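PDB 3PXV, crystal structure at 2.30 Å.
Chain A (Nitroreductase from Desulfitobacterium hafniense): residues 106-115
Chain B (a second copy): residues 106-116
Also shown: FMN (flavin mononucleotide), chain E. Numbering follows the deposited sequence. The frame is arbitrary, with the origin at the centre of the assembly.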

# COMPACT_ATOMS: atom_id res chain seq x y z
N TYR A 106 14.47 2.64 -3.90
CA TYR A 106 14.11 1.23 -4.07
C TYR A 106 12.87 0.66 -3.34
O TYR A 106 11.74 1.01 -3.65
N GLY A 107 13.11 -0.23 -2.37
CA GLY A 107 12.08 -0.95 -1.65
C GLY A 107 11.13 -0.09 -0.88
O GLY A 107 9.94 -0.27 -0.96
N PRO A 108 11.65 0.87 -0.12
CA PRO A 108 10.71 1.68 0.63
C PRO A 108 9.76 2.49 -0.27
O PRO A 108 8.61 2.65 0.10
N ALA A 109 10.22 2.96 -1.41
CA ALA A 109 9.35 3.68 -2.36
C ALA A 109 8.28 2.73 -2.93
O ALA A 109 7.15 3.16 -3.15
N LEU A 110 8.61 1.46 -3.14
CA LEU A 110 7.63 0.47 -3.63
C LEU A 110 6.57 0.21 -2.57
O LEU A 110 5.38 0.11 -2.88
N VAL A 111 6.99 0.12 -1.31
CA VAL A 111 6.03 -0.03 -0.22
C VAL A 111 5.11 1.20 -0.14
O VAL A 111 3.88 1.06 0.00
N ASP A 112 5.69 2.40 -0.25
CA ASP A 112 4.90 3.63 -0.26
C ASP A 112 3.97 3.67 -1.48
O ASP A 112 2.86 4.21 -1.40
N CYS A 113 4.41 3.13 -2.61
CA CYS A 113 3.59 3.09 -3.81
C CYS A 113 2.30 2.30 -3.55
O CYS A 113 1.21 2.76 -3.88
N GLY A 114 2.44 1.13 -2.94
CA GLY A 114 1.30 0.27 -2.60
C GLY A 114 0.35 0.96 -1.64
O GLY A 114 -0.86 0.90 -1.80
N ILE A 115 0.90 1.66 -0.65
CA ILE A 115 0.08 2.38 0.31
C ILE A 115 -0.81 3.38 -0.40
O ILE A 115 -1.99 3.46 -0.14
N TYR B 106 10.17 -10.46 -4.90
CA TYR B 106 10.84 -9.17 -5.12
C TYR B 106 9.96 -7.91 -4.92
O TYR B 106 9.24 -7.81 -3.94
N GLY B 107 10.03 -6.96 -5.85
CA GLY B 107 9.28 -5.71 -5.77
C GLY B 107 7.79 -5.86 -5.69
O GLY B 107 7.13 -5.14 -4.95
N PRO B 108 7.23 -6.78 -6.46
CA PRO B 108 5.78 -6.93 -6.36
C PRO B 108 5.29 -7.26 -4.93
O PRO B 108 4.21 -6.83 -4.56
N ALA B 109 6.08 -8.00 -4.15
CA ALA B 109 5.69 -8.33 -2.77
C ALA B 109 5.71 -7.10 -1.82
O ALA B 109 4.96 -7.04 -0.87
N LEU B 110 6.59 -6.15 -2.10
CA LEU B 110 6.65 -4.93 -1.32
C LEU B 110 5.45 -4.04 -1.61
O LEU B 110 4.86 -3.54 -0.69
N VAL B 111 5.09 -3.83 -2.87
CA VAL B 111 3.89 -3.06 -3.23
C VAL B 111 2.67 -3.67 -2.46
O VAL B 111 2.01 -2.99 -1.65
N ASP B 112 2.46 -4.97 -2.64
CA ASP B 112 1.40 -5.69 -1.95
C ASP B 112 1.47 -5.46 -0.45
O ASP B 112 0.43 -5.29 0.21
N CYS B 113 2.69 -5.45 0.08
CA CYS B 113 2.89 -5.24 1.50
C CYS B 113 2.34 -3.90 1.94
O CYS B 113 1.65 -3.83 2.97
N GLY B 114 2.64 -2.85 1.16
CA GLY B 114 2.17 -1.50 1.46
C GLY B 114 0.67 -1.38 1.32
O GLY B 114 0.02 -0.67 2.07
N ILE B 115 0.12 -2.09 0.34
CA ILE B 115 -1.32 -2.11 0.14
C ILE B 115 -2.00 -2.66 1.37
O ILE B 115 -3.01 -2.13 1.80
N LEU B 116 -1.44 -3.71 1.95
CA LEU B 116 -2.06 -4.31 3.11
C LEU B 116 -1.87 -3.45 4.37
O LEU B 116 -2.82 -3.31 5.18

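Where two helices cross closely, glycine at the crossing point lets backbone meet backbone, and larger side chains close the contact around it. The paired helices of this nitroreductase illustrate the principle: their axes approach to 6.3 Å at a crossing angle of -45°, and the two stretches together bury 451 Å².

Along chain B, Tyr B106 (chi1 m) contributes nothing, since the end of its side chain leads away from chain A. Contact begins at Gly B107, whose CA lies 3.6 Å from CD1 of Leu A110; the bare backbone gives that methyl a place to rest. Pro B108 points away and Ala B109 is out of reach.

Leu B110 is the side chain that points directly toward the partner. In its m,t rotamer it sends CD1 to within 3.7 Å of Gly A107 CA, reproducing the leucine-on-glycine contact from the other chain. Its CD2 packs 3.7 Å from Val A111 CG2, while its CB stands 4.2 Å from Leu A110 CB, so that the two leucines meet near their bases and diverge toward the glycines.

Val B111, with chi1 t, points sideways and serves two neighbours. Its CG2 lies 3.8 Å from Leu A110 CD2, and its CG1 comes 3.5 Å from the flavin methyl C7M of FMN. Its CA also makes a CA-H...O contact with Leu A110 O, at 3.5 Å. Asp B112 (chi1 m) points away from chain A, with OD1 3.8 Å from FMN C8M, and both carboxylate oxygens are hydrogen-bonded elsewhere in the structure. Cys B113 (t) lies sideways and barely participates.

At Gly B114 the helices are in intimate contact. Its CA donates a CA-H...O contact to Val A111 O at 3.4 Å, matched by Gly A114 CA to Val B111 O at 3.5 Å, and the carbonyl carbons Gly A114 C and Gly B114 C are 3.8 Å apart. The absence of side chains is essential to this geometry: an ideal CB on Gly B114 would fall 1.9 Å from Val A111 O, a clash.

Ile B115 (m,t) points away overall, yet its CG1 reaches 3.2 Å from Gly A114 O, as Ile A115 CG1 does from Gly B114 O. Its CD1 meets FMN C8M at 3.3 Å, so the chain B helix touches the flavin as well as its partner helix. Leu B116 (t,t) turns away. No conventional hydrogen bond joins the stretches; apolar packing, CA-H...O contacts and close approaches of the isoleucine side chains to glycine carbonyl oxygens account for much of the interface.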

# COMPACT_ATOMS: atom_id res chain seq x y z
CB TYR A 106 15.37 0.37 -3.76
CG TYR A 106 16.63 0.77 -4.57
CD1 TYR A 106 16.82 0.31 -5.89
CD2 TYR A 106 17.59 1.63 -4.02
CE1 TYR A 106 17.95 0.69 -6.64
CE2 TYR A 106 18.73 2.02 -4.76
CZ TYR A 106 18.90 1.55 -6.06
OH TYR A 106 20.00 1.93 -6.79
CB PRO A 108 11.61 2.56 1.48
CG PRO A 108 12.90 1.73 1.66
CD PRO A 108 13.03 0.94 0.39
CB ALA A 109 10.16 4.32 -3.46
CB LEU A 110 8.29 -0.85 -4.05
CG LEU A 110 9.06 -0.90 -5.37
CD1 LEU A 110 9.85 -2.19 -5.46
CD2 LEU A 110 8.17 -0.73 -6.61
CB VAL A 111 6.70 -0.20 1.16
CG1 VAL A 111 5.62 -0.26 2.25
CG2 VAL A 111 7.61 -1.42 1.18
CB ASP A 112 5.77 4.89 -0.25
CG ASP A 112 6.70 4.99 0.97
OD1 ASP A 112 6.44 4.34 2.01
OD2 ASP A 112 7.70 5.76 0.87
CB CYS A 113 4.35 2.43 -4.94
SG CYS A 113 3.53 2.52 -6.52
CB ILE A 115 0.95 3.08 1.33
CG1 ILE A 115 1.58 2.07 2.30
CG2 ILE A 115 0.15 4.14 2.11
CD1 ILE A 115 2.64 2.71 3.27
CB TYR B 106 11.56 -9.23 -6.49
CG TYR B 106 12.46 -10.45 -6.64
CD1 TYR B 106 13.74 -10.49 -6.05
CD2 TYR B 106 12.03 -11.59 -7.34
CE1 TYR B 106 14.55 -11.62 -6.15
CE2 TYR B 106 12.84 -12.72 -7.45
CZ TYR B 106 14.10 -12.73 -6.85
OH TYR B 106 14.91 -13.85 -6.97
CB PRO B 108 5.47 -8.05 -7.37
CG PRO B 108 6.52 -7.91 -8.42
CD PRO B 108 7.76 -7.41 -7.69
CB ALA B 109 6.55 -9.43 -2.23
CB LEU B 110 7.97 -4.19 -1.54
CG LEU B 110 9.16 -4.88 -0.84
CD1 LEU B 110 10.46 -4.32 -1.37
CD2 LEU B 110 9.11 -4.71 0.66
CB VAL B 111 3.67 -3.07 -4.76
CG1 VAL B 111 2.29 -2.54 -5.14
CG2 VAL B 111 4.84 -2.29 -5.52
CB ASP B 112 1.46 -7.20 -2.22
CG ASP B 112 1.18 -7.57 -3.67
OD1 ASP B 112 0.60 -6.76 -4.42
OD2 ASP B 112 1.52 -8.69 -4.08
CB CYS B 113 4.37 -5.38 1.89
SG CYS B 113 4.68 -5.09 3.68
CB ILE B 115 -1.69 -2.97 -1.05
CG1 ILE B 115 -1.26 -2.24 -2.33
CG2 ILE B 115 -3.19 -3.29 -1.04
CD1 ILE B 115 -1.55 -2.97 -3.64
CB LEU B 116 -1.55 -5.73 3.28
CG LEU B 116 -2.05 -6.61 4.44
CD1 LEU B 116 -1.97 -8.06 4.04
CD2 LEU B 116 -1.23 -6.33 5.72
N1 FMN E . -4.95 -6.91 -12.62
C2 FMN E . -4.92 -6.76 -14.00
O2 FMN E . -5.88 -7.16 -14.69
N3 FMN E . -3.82 -6.15 -14.59
C4 FMN E . -2.76 -5.71 -13.80
O4 FMN E . -1.80 -5.18 -14.36
C4A FMN E . -2.81 -5.89 -12.38
N5 FMN E . -1.78 -5.46 -11.55
C5A FMN E . -1.97 -5.41 -10.17
C6 FMN E . -1.03 -4.75 -9.36
C7 FMN E . -1.18 -4.66 -7.97
C7M FMN E . -0.17 -3.95 -7.13
C8 FMN E . -2.28 -5.25 -7.40
C8M FMN E . -2.49 -5.18 -5.93
C9 FMN E . -3.23 -5.92 -8.20
C9A FMN E . -3.09 -6.00 -9.58
N10 FMN E . -4.02 -6.68 -10.42
C10 FMN E . -3.93 -6.50 -11.81
C1' FMN E . -5.31 -7.21 -9.89
C2' FMN E . -5.18 -8.46 -9.05
O2' FMN E . -5.33 -9.59 -9.88
C3' FMN E . -6.29 -8.49 -7.97
O3' FMN E . -6.06 -7.53 -6.94
C4' FMN E . -6.40 -9.87 -7.34
O4' FMN E . -6.78 -10.81 -8.33
C5' FMN E . -7.37 -9.88 -6.15
O5' FMN E . -8.67 -9.69 -6.63
P FMN E . -9.56 -8.50 -6.13
O1P FMN E . -10.71 -8.50 -7.11
O2P FMN E . -8.86 -7.18 -6.31
O3P FMN E . -9.99 -8.79 -4.71